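Local coordinates for protein transcriptional regulator, crp family (Thermotoga maritima, PDB 1O5L) that probably binds DNA as a transcription factor of the Crp family, with a cyclic nucleotide-binding-type domain in front of a helix-turn-helix domain, at residues Ile45-Leu51 against Glu67-Ile73. Numbering follows the deposited sequence.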
ATOM      1  N   ILE A  45      -5.345   2.828 -16.038  1.00 55.56           N
ATOM      2  CA  ILE A  45      -6.262   1.697 -15.879  1.00 55.29           C
ATOM      3  C   ILE A  45      -6.367   0.933 -17.196  1.00 54.75           C
ATOM      4  O   ILE A  45      -6.710   1.521 -18.226  1.00 55.81           O
ATOM      5  CB  ILE A  45      -7.686   2.194 -15.408  1.00 55.84           C
ATOM      6  CG1 ILE A  45      -7.584   2.964 -14.084  1.00 56.89           C
ATOM      7  CG2 ILE A  45      -8.667   1.019 -15.253  1.00 55.99           C
ATOM      8  CD1 ILE A  45      -8.887   3.649 -13.681  1.00 56.06           C
ATOM      9  N   LEU A  46      -6.088  -0.366 -17.159  1.00 53.85           N
ATOM     10  CA  LEU A  46      -6.230  -1.227 -18.328  1.00 54.10           C
ATOM     11  C   LEU A  46      -7.700  -1.557 -18.582  1.00 54.25           C
ATOM     12  O   LEU A  46      -8.344  -2.256 -17.769  1.00 52.88           O
ATOM     13  CB  LEU A  46      -5.457  -2.545 -18.166  1.00 53.32           C
ATOM     14  CG  LEU A  46      -5.547  -3.523 -19.331  1.00 53.41           C
ATOM     15  CD1 LEU A  46      -4.864  -2.933 -20.570  1.00 54.01           C
ATOM     16  CD2 LEU A  46      -4.901  -4.892 -18.972  1.00 53.92           C
ATOM     17  N   LEU A  47      -8.166  -1.105 -19.748  1.00 54.17           N
ATOM     18  CA  LEU A  47      -9.553  -1.207 -20.180  1.00 55.06           C
ATOM     19  C   LEU A  47      -9.797  -2.484 -20.947  1.00 55.33           C
ATOM     20  O   LEU A  47     -10.810  -3.151 -20.735  1.00 55.71           O
ATOM     21  CB  LEU A  47      -9.908  -0.029 -21.113  1.00 54.65           C
ATOM     22  CG  LEU A  47      -9.938   1.366 -20.472  1.00 55.73           C
ATOM     23  CD1 LEU A  47     -10.099   2.454 -21.534  1.00 54.75           C
ATOM     24  CD2 LEU A  47     -11.052   1.440 -19.414  1.00 54.78           C
ATOM     25  N   GLU A  48      -8.892  -2.775 -21.883  1.00 55.61           N
ATOM     26  CA  GLU A  48      -8.972  -3.960 -22.707  1.00 55.91           C
ATOM     27  C   GLU A  48      -7.602  -4.364 -23.241  1.00 55.66           C
ATOM     28  O   GLU A  48      -6.723  -3.515 -23.405  1.00 54.96           O
ATOM     29  CB  GLU A  48      -9.968  -3.801 -23.849  1.00 55.98           C
ATOM     30  CG  GLU A  48     -10.092  -2.433 -24.471  1.00 57.72           C
ATOM     31  CD  GLU A  48     -11.141  -2.419 -25.593  1.00 57.87           C
ATOM     32  OE1 GLU A  48     -10.845  -2.978 -26.692  1.00 57.69           O
ATOM     33  OE2 GLU A  48     -12.268  -1.888 -25.352  1.00 59.62           O
ATOM     34  N   GLY A  49      -7.441  -5.668 -23.498  1.00 55.29           N
ATOM     35  CA  GLY A  49      -6.181  -6.236 -23.950  1.00 55.27           C
ATOM     36  C   GLY A  49      -5.423  -6.964 -22.843  1.00 55.12           C
ATOM     37  O   GLY A  49      -6.026  -7.582 -21.962  1.00 55.32           O
ATOM     38  N   THR A  50      -4.096  -6.918 -22.913  1.00 54.56           N
ATOM     39  CA  THR A  50      -3.224  -7.622 -21.976  1.00 53.72           C
ATOM     40  C   THR A  50      -1.860  -6.922 -21.947  1.00 53.81           C
ATOM     41  O   THR A  50      -1.267  -6.647 -22.998  1.00 52.90           O
ATOM     42  CB  THR A  50      -3.013  -9.123 -22.398  1.00 53.51           C
ATOM     43  OG1 THR A  50      -4.259  -9.807 -22.566  1.00 52.88           O
ATOM     44  CG2 THR A  50      -2.352  -9.918 -21.288  1.00 53.51           C
ATOM     45  N   LEU A  51      -1.355  -6.672 -20.737  1.00 54.27           N
ATOM     46  CA  LEU A  51      -0.039  -6.096 -20.550  1.00 54.45           C
ATOM     47  C   LEU A  51       0.909  -7.120 -19.936  1.00 54.89           C
ATOM     48  O   LEU A  51       0.460  -8.067 -19.285  1.00 55.37           O
ATOM     49  CB  LEU A  51      -0.131  -4.872 -19.658  1.00 54.33           C
ATOM     50  CG  LEU A  51      -1.179  -3.846 -20.088  1.00 54.17           C
ATOM     51  CD1 LEU A  51      -1.183  -2.707 -19.127  1.00 53.36           C
ATOM     52  CD2 LEU A  51      -0.900  -3.357 -21.514  1.00 54.78           C
ATOM     53  N   GLU A  67       1.511 -10.827 -15.875  1.00 54.64           N
ATOM     54  CA  GLU A  67       0.577 -10.289 -16.839  1.00 56.04           C
ATOM     55  C   GLU A  67      -0.430  -9.399 -16.135  1.00 56.17           C
ATOM     56  O   GLU A  67      -0.700  -9.594 -14.959  1.00 56.33           O
ATOM     57  CB  GLU A  67      -0.183 -11.421 -17.528  1.00 55.89           C
ATOM     58  CG  GLU A  67       0.596 -12.067 -18.642  1.00 57.00           C
ATOM     59  CD  GLU A  67      -0.232 -13.018 -19.493  1.00 57.63           C
ATOM     60  OE1 GLU A  67      -1.461 -13.175 -19.232  1.00 58.93           O
ATOM     61  OE2 GLU A  67       0.362 -13.602 -20.434  1.00 58.29           O
ATOM     62  N   ILE A  68      -1.004  -8.432 -16.864  1.00 56.69           N
ATOM     63  CA  ILE A  68      -2.153  -7.657 -16.369  1.00 56.34           C
ATOM     64  C   ILE A  68      -3.330  -7.821 -17.319  1.00 55.41           C
ATOM     65  O   ILE A  68      -3.198  -7.564 -18.499  1.00 54.55           O
ATOM     66  CB  ILE A  68      -1.799  -6.192 -16.233  1.00 56.86           C
ATOM     67  CG1 ILE A  68      -0.472  -6.034 -15.472  1.00 57.98           C
ATOM     68  CG2 ILE A  68      -2.962  -5.398 -15.523  1.00 56.43           C
ATOM     69  CD1 ILE A  68       0.026  -4.578 -15.416  1.00 58.53           C
ATOM     70  N   LYS A  69      -4.457  -8.293 -16.795  1.00 54.90           N
ATOM     71  CA  LYS A  69      -5.699  -8.412 -17.545  1.00 54.91           C
ATOM     72  C   LYS A  69      -6.646  -7.301 -17.097  1.00 54.68           C
ATOM     73  O   LYS A  69      -6.489  -6.761 -16.004  1.00 54.71           O
ATOM     74  CB  LYS A  69      -6.347  -9.771 -17.300  1.00 55.31           C
ATOM     75  CG  LYS A  69      -5.535 -10.982 -17.788  1.00 55.91           C
ATOM     76  CD  LYS A  69      -5.713 -11.169 -19.299  1.00 56.94           C
ATOM     77  CE  LYS A  69      -5.093 -12.467 -19.819  1.00 56.86           C
ATOM     78  NZ  LYS A  69      -4.920 -12.421 -21.322  1.00 55.92           N
ATOM     79  N   PRO A  70      -7.617  -6.935 -17.936  1.00 54.21           N
ATOM     80  CA  PRO A  70      -8.534  -5.871 -17.585  1.00 54.35           C
ATOM     81  C   PRO A  70      -9.580  -6.336 -16.550  1.00 54.73           C
ATOM     82  O   PRO A  70      -9.837  -7.506 -16.479  1.00 53.70           O
ATOM     83  CB  PRO A  70      -9.179  -5.504 -18.925  1.00 54.91           C
ATOM     84  CG  PRO A  70      -8.623  -6.458 -19.956  1.00 54.36           C
ATOM     85  CD  PRO A  70      -7.922  -7.527 -19.249  1.00 53.67           C
ATOM     86  N   VAL A  71     -10.173  -5.458 -15.731  1.00 55.67           N
ATOM     87  CA  VAL A  71      -9.936  -4.024 -15.687  1.00 56.25           C
ATOM     88  C   VAL A  71      -9.263  -3.723 -14.371  1.00 57.02           C
ATOM     89  O   VAL A  71      -9.837  -3.965 -13.331  1.00 56.73           O
ATOM     90  CB  VAL A  71     -11.270  -3.239 -15.727  1.00 55.91           C
ATOM     91  CG1 VAL A  71     -11.035  -1.781 -15.773  1.00 56.69           C
ATOM     92  CG2 VAL A  71     -12.123  -3.669 -16.917  1.00 57.35           C
ATOM     93  N   GLN A  72      -8.074  -3.127 -14.424  1.00 58.91           N
ATOM     94  CA  GLN A  72      -7.216  -2.933 -13.250  1.00 60.73           C
ATOM     95  C   GLN A  72      -6.404  -1.659 -13.326  1.00 59.57           C
ATOM     96  O   GLN A  72      -5.948  -1.300 -14.405  1.00 59.21           O
ATOM     97  CB  GLN A  72      -6.153  -4.048 -13.202  1.00 60.93           C
ATOM     98  CG  GLN A  72      -6.564  -5.305 -12.572  1.00 63.34           C
ATOM     99  CD  GLN A  72      -5.354  -6.247 -12.465  1.00 65.86           C
ATOM    100  OE1 GLN A  72      -4.357  -5.921 -11.772  1.00 72.02           O
ATOM    101  NE2 GLN A  72      -5.419  -7.406 -13.177  1.00 68.16           N
ATOM    102  N   ILE A  73      -6.149  -1.049 -12.161  1.00 59.08           N
ATOM    103  CA  ILE A  73      -5.140   0.018 -12.025  1.00 58.34           C
ATOM    104  C   ILE A  73      -3.731  -0.584 -12.099  1.00 57.43           C
ATOM    105  O   ILE A  73      -3.461  -1.588 -11.478  1.00 58.46           O
ATOM    106  CB  ILE A  73      -5.286   0.793 -10.692  1.00 58.10           C
ATOM    107  CG1 ILE A  73      -6.685   1.401 -10.555  1.00 59.23           C
ATOM    108  CG2 ILE A  73      -4.216   1.933 -10.610  1.00 59.07           C
ATOM    109  CD1 ILE A  73      -7.088   1.728  -9.132  1.00 58.97           C
TER
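Glu-67 and Ile-68 end a strand that pairs antiparallel with the chain at Leu-51. Two backbone hydrogen bonds, Ile-68 N to Leu-51 O (2.9 Å) and Leu-51 N to Ile-68 O (3.0 Å), close this pair, and Glu-67 CA adds a CA-H...O contact to Leu-51 O at 3.3 Å. The Ile-68 side chain packs on Leu-51 (CB to CB 4.0 Å) and on Leu-46, with Ile-68 CG2 4.0 Å from Leu-46 CD2. Lys-69 starts its side chain away from the partner, yet NZ reaches Thr-50 OG1 (3.0 Å), a hydroxyl also hydrogen-bonded to Glu-94. Pro-70 turns toward 45-51 and fills the inside of the bend: its CD lies 3.3 Å from Gly-49 O and its CG 3.7 Å from Glu-48 CA. The chain turns over Leu-47 to Gly-49, and Gly-49 has backbone angles at which a CB would jam against the carbonyl O of Glu-48. A cis peptide leads into Val-71, whose CG1 meets Ile-45 CG2 at 3.7 Å. Pairing resumes loosely: Leu-46 N donates to Gln-72 O (2.9 Å), while the return bond from Gln-72 N to Leu-46 O is weak at 3.5 Å; Ile-73 then faces Ile-45 as an antiparallel non-hydrogen-bonded pair, Ile-73 CG1 4.0 Å from Ile-45 CG1. Leu-47 and Glu-48 form a classic beta bulge opposite Lys-97. The two segments thus pass between the two antiparallel sheets side by side in opposite directions, as in the jelly-roll beta-barrel of cyclic nucleotide-binding domains, a cupin-clan fold.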